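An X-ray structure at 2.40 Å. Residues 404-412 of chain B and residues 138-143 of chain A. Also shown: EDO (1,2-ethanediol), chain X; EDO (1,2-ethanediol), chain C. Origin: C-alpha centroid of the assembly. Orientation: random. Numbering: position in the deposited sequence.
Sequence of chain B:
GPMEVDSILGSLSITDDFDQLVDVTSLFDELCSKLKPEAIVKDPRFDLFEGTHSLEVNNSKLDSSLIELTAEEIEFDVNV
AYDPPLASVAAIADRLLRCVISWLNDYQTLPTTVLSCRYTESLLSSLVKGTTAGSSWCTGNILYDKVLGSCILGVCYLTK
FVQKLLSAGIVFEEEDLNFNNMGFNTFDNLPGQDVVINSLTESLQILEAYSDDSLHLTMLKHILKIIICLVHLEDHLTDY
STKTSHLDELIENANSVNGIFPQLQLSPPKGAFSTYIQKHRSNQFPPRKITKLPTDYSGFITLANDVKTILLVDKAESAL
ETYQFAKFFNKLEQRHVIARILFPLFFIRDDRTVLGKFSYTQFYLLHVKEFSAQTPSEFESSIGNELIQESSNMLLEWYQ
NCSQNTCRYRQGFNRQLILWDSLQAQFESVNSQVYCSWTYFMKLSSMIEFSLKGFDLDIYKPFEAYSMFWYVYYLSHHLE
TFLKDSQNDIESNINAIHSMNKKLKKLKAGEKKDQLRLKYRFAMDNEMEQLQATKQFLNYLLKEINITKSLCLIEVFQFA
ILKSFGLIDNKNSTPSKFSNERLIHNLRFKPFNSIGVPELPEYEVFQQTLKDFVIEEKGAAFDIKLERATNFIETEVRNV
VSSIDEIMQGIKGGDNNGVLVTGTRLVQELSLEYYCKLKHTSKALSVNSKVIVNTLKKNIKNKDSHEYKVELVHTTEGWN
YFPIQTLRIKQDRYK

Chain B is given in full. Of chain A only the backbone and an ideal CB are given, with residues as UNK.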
ATOM      1  N   GLN B 404       1.793   8.984   1.964  1.00 39.95           N
ATOM      2  CA  GLN B 404       1.463   7.672   1.433  1.00 41.14           C
ATOM      3  C   GLN B 404       1.600   6.618   2.529  1.00 42.95           C
ATOM      4  O   GLN B 404       2.147   6.874   3.605  1.00 44.31           O
ATOM      5  CB  GLN B 404       2.359   7.333   0.241  1.00 39.41           C
ATOM      6  CG  GLN B 404       2.287   8.346  -0.892  1.00 39.64           C
ATOM      7  CD  GLN B 404       0.869   8.566  -1.380  1.00 43.81           C
ATOM      8  OE1 GLN B 404       0.125   7.613  -1.610  1.00 44.92           O
ATOM      9  NE2 GLN B 404       0.481   9.830  -1.523  1.00 44.76           N
ATOM     10  N   ASN B 405       1.092   5.416   2.257  1.00 43.37           N
ATOM     11  CA  ASN B 405       1.248   4.350   3.234  1.00 42.20           C
ATOM     12  C   ASN B 405       2.711   3.909   3.304  1.00 40.86           C
ATOM     13  O   ASN B 405       3.555   4.323   2.504  1.00 37.92           O
ATOM     14  CB  ASN B 405       0.327   3.167   2.919  1.00 42.26           C
ATOM     15  CG  ASN B 405       0.673   2.469   1.614  1.00 43.35           C
ATOM     16  OD1 ASN B 405       1.711   1.815   1.497  1.00 44.38           O
ATOM     17  ND2 ASN B 405      -0.218   2.576   0.635  1.00 42.60           N
ATOM     18  N   THR B 406       3.002   3.047   4.281  1.00 40.72           N
ATOM     19  CA  THR B 406       4.388   2.726   4.611  1.00 40.75           C
ATOM     20  C   THR B 406       5.116   2.000   3.484  1.00 39.99           C
ATOM     21  O   THR B 406       6.349   2.057   3.427  1.00 39.66           O
ATOM     22  CB  THR B 406       4.443   1.899   5.901  1.00 42.04           C
ATOM     23  OG1 THR B 406       5.802   1.793   6.343  1.00 44.07           O
ATOM     24  CG2 THR B 406       3.879   0.503   5.676  1.00 42.01           C
ATOM     25  N   CYS B 407       4.392   1.337   2.582  1.00 39.85           N
ATOM     26  CA  CYS B 407       5.011   0.705   1.424  1.00 40.59           C
ATOM     27  C   CYS B 407       5.137   1.668   0.247  1.00 42.81           C
ATOM     28  O   CYS B 407       6.202   1.759  -0.370  1.00 42.29           O
ATOM     29  CB  CYS B 407       4.213  -0.531   1.008  1.00 42.17           C
ATOM     30  SG  CYS B 407       4.284  -1.885   2.193  1.00 44.91           S
ATOM     31  N   ARG B 408       4.059   2.390  -0.075  1.00 41.79           N
ATOM     32  CA  ARG B 408       4.113   3.346  -1.176  1.00 38.92           C
ATOM     33  C   ARG B 408       5.088   4.478  -0.885  1.00 38.35           C
ATOM     34  O   ARG B 408       5.635   5.079  -1.817  1.00 37.76           O
ATOM     35  CB  ARG B 408       2.722   3.914  -1.455  1.00 39.81           C
ATOM     36  CG  ARG B 408       1.731   2.905  -2.001  1.00 44.28           C
ATOM     37  CD  ARG B 408       2.040   2.549  -3.442  1.00 43.57           C
ATOM     38  NE  ARG B 408       1.036   1.655  -4.012  1.00 46.61           N
ATOM     39  CZ  ARG B 408       0.913   1.406  -5.311  1.00 46.03           C
ATOM     40  NH1 ARG B 408       1.729   1.991  -6.178  1.00 46.25           N
ATOM     41  NH2 ARG B 408      -0.030   0.580  -5.745  1.00 43.70           N
ATOM     42  N   TYR B 409       5.308   4.789   0.394  1.00 37.43           N
ATOM     43  CA  TYR B 409       6.261   5.833   0.752  1.00 36.97           C
ATOM     44  C   TYR B 409       7.640   5.526   0.180  1.00 37.28           C
ATOM     45  O   TYR B 409       8.269   6.384  -0.447  1.00 36.62           O
ATOM     46  CB  TYR B 409       6.311   5.983   2.274  1.00 35.00           C
ATOM     47  CG  TYR B 409       7.348   6.956   2.791  1.00 34.78           C
ATOM     48  CD1 TYR B 409       7.245   8.321   2.535  1.00 36.49           C
ATOM     49  CD2 TYR B 409       8.417   6.511   3.556  1.00 33.00           C
ATOM     50  CE1 TYR B 409       8.191   9.211   3.020  1.00 36.15           C
ATOM     51  CE2 TYR B 409       9.364   7.389   4.044  1.00 33.16           C
ATOM     52  CZ  TYR B 409       9.248   8.735   3.775  1.00 37.13           C
ATOM     53  OH  TYR B 409      10.199   9.601   4.268  1.00 40.10           O
ATOM     54  N   ARG B 410       8.115   4.293   0.369  1.00 37.07           N
ATOM     55  CA  ARG B 410       9.416   3.929  -0.182  1.00 34.87           C
ATOM     56  C   ARG B 410       9.369   3.858  -1.702  1.00 37.33           C
ATOM     57  O   ARG B 410      10.339   4.228  -2.376  1.00 38.81           O
ATOM     58  CB  ARG B 410       9.891   2.601   0.403  1.00 30.55           C
ATOM     59  CG  ARG B 410      11.242   2.157  -0.131  1.00 31.19           C
ATOM     60  CD  ARG B 410      11.751   0.913   0.570  1.00 34.61           C
ATOM     61  NE  ARG B 410      13.143   0.644   0.227  1.00 37.47           N
ATOM     62  CZ  ARG B 410      13.526  -0.128  -0.784  1.00 40.53           C
ATOM     63  NH1 ARG B 410      12.618  -0.711  -1.559  1.00 39.71           N
ATOM     64  NH2 ARG B 410      14.816  -0.312  -1.020  1.00 39.80           N
ATOM     65  N   GLN B 411       8.247   3.397  -2.263  1.00 36.14           N
ATOM     66  CA  GLN B 411       8.143   3.280  -3.714  1.00 36.76           C
ATOM     67  C   GLN B 411       8.147   4.642  -4.393  1.00 37.76           C
ATOM     68  O   GLN B 411       8.577   4.754  -5.546  1.00 37.64           O
ATOM     69  CB  GLN B 411       6.886   2.496  -4.085  1.00 37.67           C
ATOM     70  CG  GLN B 411       6.921   1.054  -3.609  1.00 40.39           C
ATOM     71  CD  GLN B 411       5.557   0.392  -3.595  1.00 41.55           C
ATOM     72  OE1 GLN B 411       4.677   0.725  -4.391  1.00 41.94           O
ATOM     73  NE2 GLN B 411       5.375  -0.553  -2.679  1.00 40.39           N
ATOM     74  N   GLY B 412       7.681   5.683  -3.702  1.00 38.22           N
ATOM     75  CA  GLY B 412       7.690   7.011  -4.289  1.00 39.36           C
ATOM     76  C   GLY B 412       9.086   7.526  -4.579  1.00 43.88           C
ATOM     77  O   GLY B 412       9.272   8.362  -5.466  1.00 44.99           O
TER
ATOM     78  N   UNK A 138      12.257  -7.343  -3.845  1.00 31.87           N
ATOM     79  CA  UNK A 138      12.482  -6.092  -4.552  1.00 35.89           C
ATOM     80  C   UNK A 138      11.396  -5.065  -4.267  1.00 38.58           C
ATOM     81  O   UNK A 138      11.526  -3.899  -4.639  1.00 41.72           O
ATOM     82  CB  UNK A 138      12.567  -6.351  -6.058  1.00 35.89           C
ATOM     83  N   UNK A 139      10.330  -5.492  -3.597  1.00 38.88           N
ATOM     84  CA  UNK A 139       9.186  -4.616  -3.397  1.00 38.52           C
ATOM     85  C   UNK A 139       8.276  -5.221  -2.339  1.00 36.40           C
ATOM     86  O   UNK A 139       8.209  -6.444  -2.191  1.00 37.18           O
ATOM     87  CB  UNK A 139       8.427  -4.393  -4.707  1.00 38.52           C
ATOM     88  N   UNK A 140       7.582  -4.353  -1.608  1.00 35.06           N
ATOM     89  CA  UNK A 140       6.563  -4.762  -0.651  1.00 36.65           C
ATOM     90  C   UNK A 140       5.267  -4.047  -0.993  1.00 39.38           C
ATOM     91  O   UNK A 140       5.249  -2.819  -1.123  1.00 41.27           O
ATOM     92  CB  UNK A 140       6.994  -4.460   0.786  1.00 36.65           C
ATOM     93  N   UNK A 141       4.191  -4.810  -1.147  1.00 40.08           N
ATOM     94  CA  UNK A 141       2.913  -4.237  -1.564  1.00 39.22           C
ATOM     95  C   UNK A 141       1.906  -4.231  -0.418  1.00 38.00           C
ATOM     96  O   UNK A 141       1.580  -5.276   0.140  1.00 37.89           O
ATOM     97  CB  UNK A 141       2.347  -5.014  -2.754  1.00 39.22           C
ATOM     98  N   UNK A 142       1.419  -3.038  -0.084  1.00 38.87           N
ATOM     99  CA  UNK A 142       0.565  -2.844   1.082  1.00 37.76           C
ATOM    100  C   UNK A 142      -0.784  -3.533   0.888  1.00 38.58           C
ATOM    101  O   UNK A 142      -1.524  -3.212  -0.050  1.00 39.48           O
ATOM    102  CB  UNK A 142       0.364  -1.352   1.353  1.00 37.76           C
ATOM    103  N   UNK A 143      -1.095  -4.478   1.781  1.00 39.55           N
ATOM    104  CA  UNK A 143      -2.375  -5.194   1.793  1.00 41.37           C
ATOM    105  C   UNK A 143      -2.680  -5.823   0.435  1.00 42.36           C
ATOM    106  O   UNK A 143      -3.826  -5.855  -0.018  1.00 40.86           O
ATOM    107  CB  UNK A 143      -3.508  -4.246   2.192  1.00 41.37           C
TER
HETATM  108  C1  EDO X 813       4.297   4.984  -6.235  1.00 70.66           C
HETATM  109  O1  EDO X 813       4.189   3.608  -6.619  1.00 71.92           O
HETATM  110  C2  EDO X 813       4.211   5.096  -4.717  1.00 68.67           C
HETATM  111  O2  EDO X 813       4.288   6.469  -4.314  1.00 67.32           O
HETATM  112  C1  EDO C 823      16.026  -2.161  -4.379  1.00 68.72           C
HETATM  113  O1  EDO C 823      16.470  -2.389  -3.038  1.00 66.40           O
HETATM  114  C2  EDO C 823      14.552  -1.770  -4.384  1.00 70.16           C
HETATM  115  O2  EDO C 823      13.755  -2.860  -3.907  1.00 70.04           O

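Chain B meets chain A with the N-cap and the opening turns of a helix. Asn B405 is its N-cap: OD1 accepts from Cys B407 N and Arg B408 N, both at 2.9 Å. Cys B407 and, one turn on, Gln B411 point toward a strand that runs roughly antiparallel to the helix, at 145° between N-to-C directions.

Position 138 points its CA-to-CB bond away from the helix, and no chain B atom lies within 5.5 Å of the ideal CB. Chain B therefore sets no rule here, and almost any side chain compatible with a strand would do. The residue is methionine, present as selenomethionine, and its side chain comes no nearer than 7.2 Å, from CE of Met A138 to NH1 of Arg B410. Its backbone does more: the O of Met A138 accepts a 2.6 Å hydrogen bond from O2 of the chain C ethanediol, which Arg B410 also reaches through weak bonds.

At position 139, extended backbone angles (-167/150) set CA-to-CB sideways, and the ideal CB lies 5.3 Å from Gln B411 NE2. A short side chain would leave the helix largely untouched, whereas a long, flexible one could run along it; lysine, arginine, glutamine or glutamate are all plausible. The deposited residue is Lys A139, all t, whose end comes nearer than its start. Its CE packs 3.5 Å from Gln B411 OE1, a contact made by the aliphatic part of the chain; NZ of Lys A139 stays 4.2 Å from OE1 of Gln B411, too far for a hydrogen bond.

Position 140 also points sideways, but its ideal CB is 4.0 Å from Cys B407 SG. The sulfur favours apolar side-chain surface, from a branched valine or leucine or from the methylenes of a lysine or arginine. Arg A140 fills the place: its CD lies 3.7 Å from Cys B407 SG, which sits at the edge of the guanidinium, near its plane, while the guanidinium nitrogens bond elsewhere in the structure. The backbone comes closer still, with Arg A140 O 3.3 Å from Cys B407 CB. The same O is 2.8 Å from Gln B411 NE2, but the angle is too poor for a hydrogen bond.

Position 141 turns away again, and chain B asks little of it. Many side chains would serve; CG of selenomethionine Met A141 comes nearest, 5.0 Å from NE2 of Gln B411.

Position 142 is the most demanding. The strand has ended, CA-to-CB points toward chain B, and the ideal CB is 3.4 Å from Asn B405 OD1 and 4.0 Å from Cys B407 CB. With the cap oxygen already accepting two backbone NH groups, an apolar group suits the site: leucine, methionine or an aromatic. The deposited Phe A142, chi1 t, buries the most area of the six. Its CB packs 3.9 Å from Cys B407 CB, and one ring face receives Asn B405 CB, 4.2 Å from the ring centroid in a CH-pi contact.

Position 143 has positive phi (54/38), which favours glycine, asparagine or aspartate but permits others, and chain B is out of range. Arg A143 sits there, its end leading away.

Chain A (138-143) MKRMFR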
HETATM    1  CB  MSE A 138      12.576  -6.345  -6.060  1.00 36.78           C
HETATM    2  CG  MSE A 138      13.832  -7.094  -6.471  1.00 38.61           C
HETATM    3 SE   MSE A 138      15.442  -6.143  -5.920  0.58 44.24          SE
HETATM    4  CE  MSE A 138      15.256  -4.554  -7.035  1.00 46.13           C
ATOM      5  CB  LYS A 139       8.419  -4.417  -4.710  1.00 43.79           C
ATOM      6  CG  LYS A 139       7.444  -3.254  -4.730  1.00 48.12           C
ATOM      7  CD  LYS A 139       6.801  -3.144  -6.107  1.00 50.60           C
ATOM      8  CE  LYS A 139       6.045  -1.843  -6.289  1.00 53.71           C
ATOM      9  NZ  LYS A 139       5.516  -1.724  -7.674  1.00 56.32           N
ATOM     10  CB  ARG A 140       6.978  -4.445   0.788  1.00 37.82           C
ATOM     11  CG  ARG A 140       6.095  -5.100   1.846  1.00 36.87           C
ATOM     12  CD  ARG A 140       6.464  -4.621   3.245  1.00 38.25           C
ATOM     13  NE  ARG A 140       5.574  -5.150   4.278  1.00 38.83           N
ATOM     14  CZ  ARG A 140       5.941  -6.031   5.204  1.00 39.21           C
ATOM     15  NH1 ARG A 140       7.186  -6.487   5.236  1.00 38.03           N
ATOM     16  NH2 ARG A 140       5.062  -6.453   6.103  1.00 38.00           N
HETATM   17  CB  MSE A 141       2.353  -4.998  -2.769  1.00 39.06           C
HETATM   18  CG  MSE A 141       3.237  -4.925  -4.006  1.00 42.09           C
HETATM   19 SE   MSE A 141       4.723  -6.191  -3.986  0.60 46.29          SE
HETATM   20  CE  MSE A 141       3.947  -7.590  -5.099  1.00 43.53           C
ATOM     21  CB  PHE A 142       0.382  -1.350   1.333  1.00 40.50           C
ATOM     22  CG  PHE A 142      -0.480  -1.024   2.517  1.00 43.72           C
ATOM     23  CD1 PHE A 142       0.028  -1.097   3.803  1.00 45.25           C
ATOM     24  CD2 PHE A 142      -1.793  -0.617   2.341  1.00 43.74           C
ATOM     25  CE1 PHE A 142      -0.763  -0.790   4.894  1.00 45.15           C
ATOM     26  CE2 PHE A 142      -2.586  -0.305   3.425  1.00 45.48           C
ATOM     27  CZ  PHE A 142      -2.072  -0.393   4.704  1.00 45.37           C
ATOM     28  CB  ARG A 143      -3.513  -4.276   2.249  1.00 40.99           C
ATOM     29  CG  ARG A 143      -3.399  -3.841   3.701  1.00 42.65           C
ATOM     30  CD  ARG A 143      -4.621  -3.061   4.159  1.00 45.54           C
ATOM     31  NE  ARG A 143      -5.846  -3.839   4.018  1.00 51.05           N
ATOM     32  CZ  ARG A 143      -6.280  -4.718   4.915  1.00 53.35           C
ATOM     33  NH1 ARG A 143      -5.584  -4.934   6.021  1.00 53.91           N
ATOM     34  NH2 ARG A 143      -7.408  -5.382   4.706  1.00 54.29           N
TER
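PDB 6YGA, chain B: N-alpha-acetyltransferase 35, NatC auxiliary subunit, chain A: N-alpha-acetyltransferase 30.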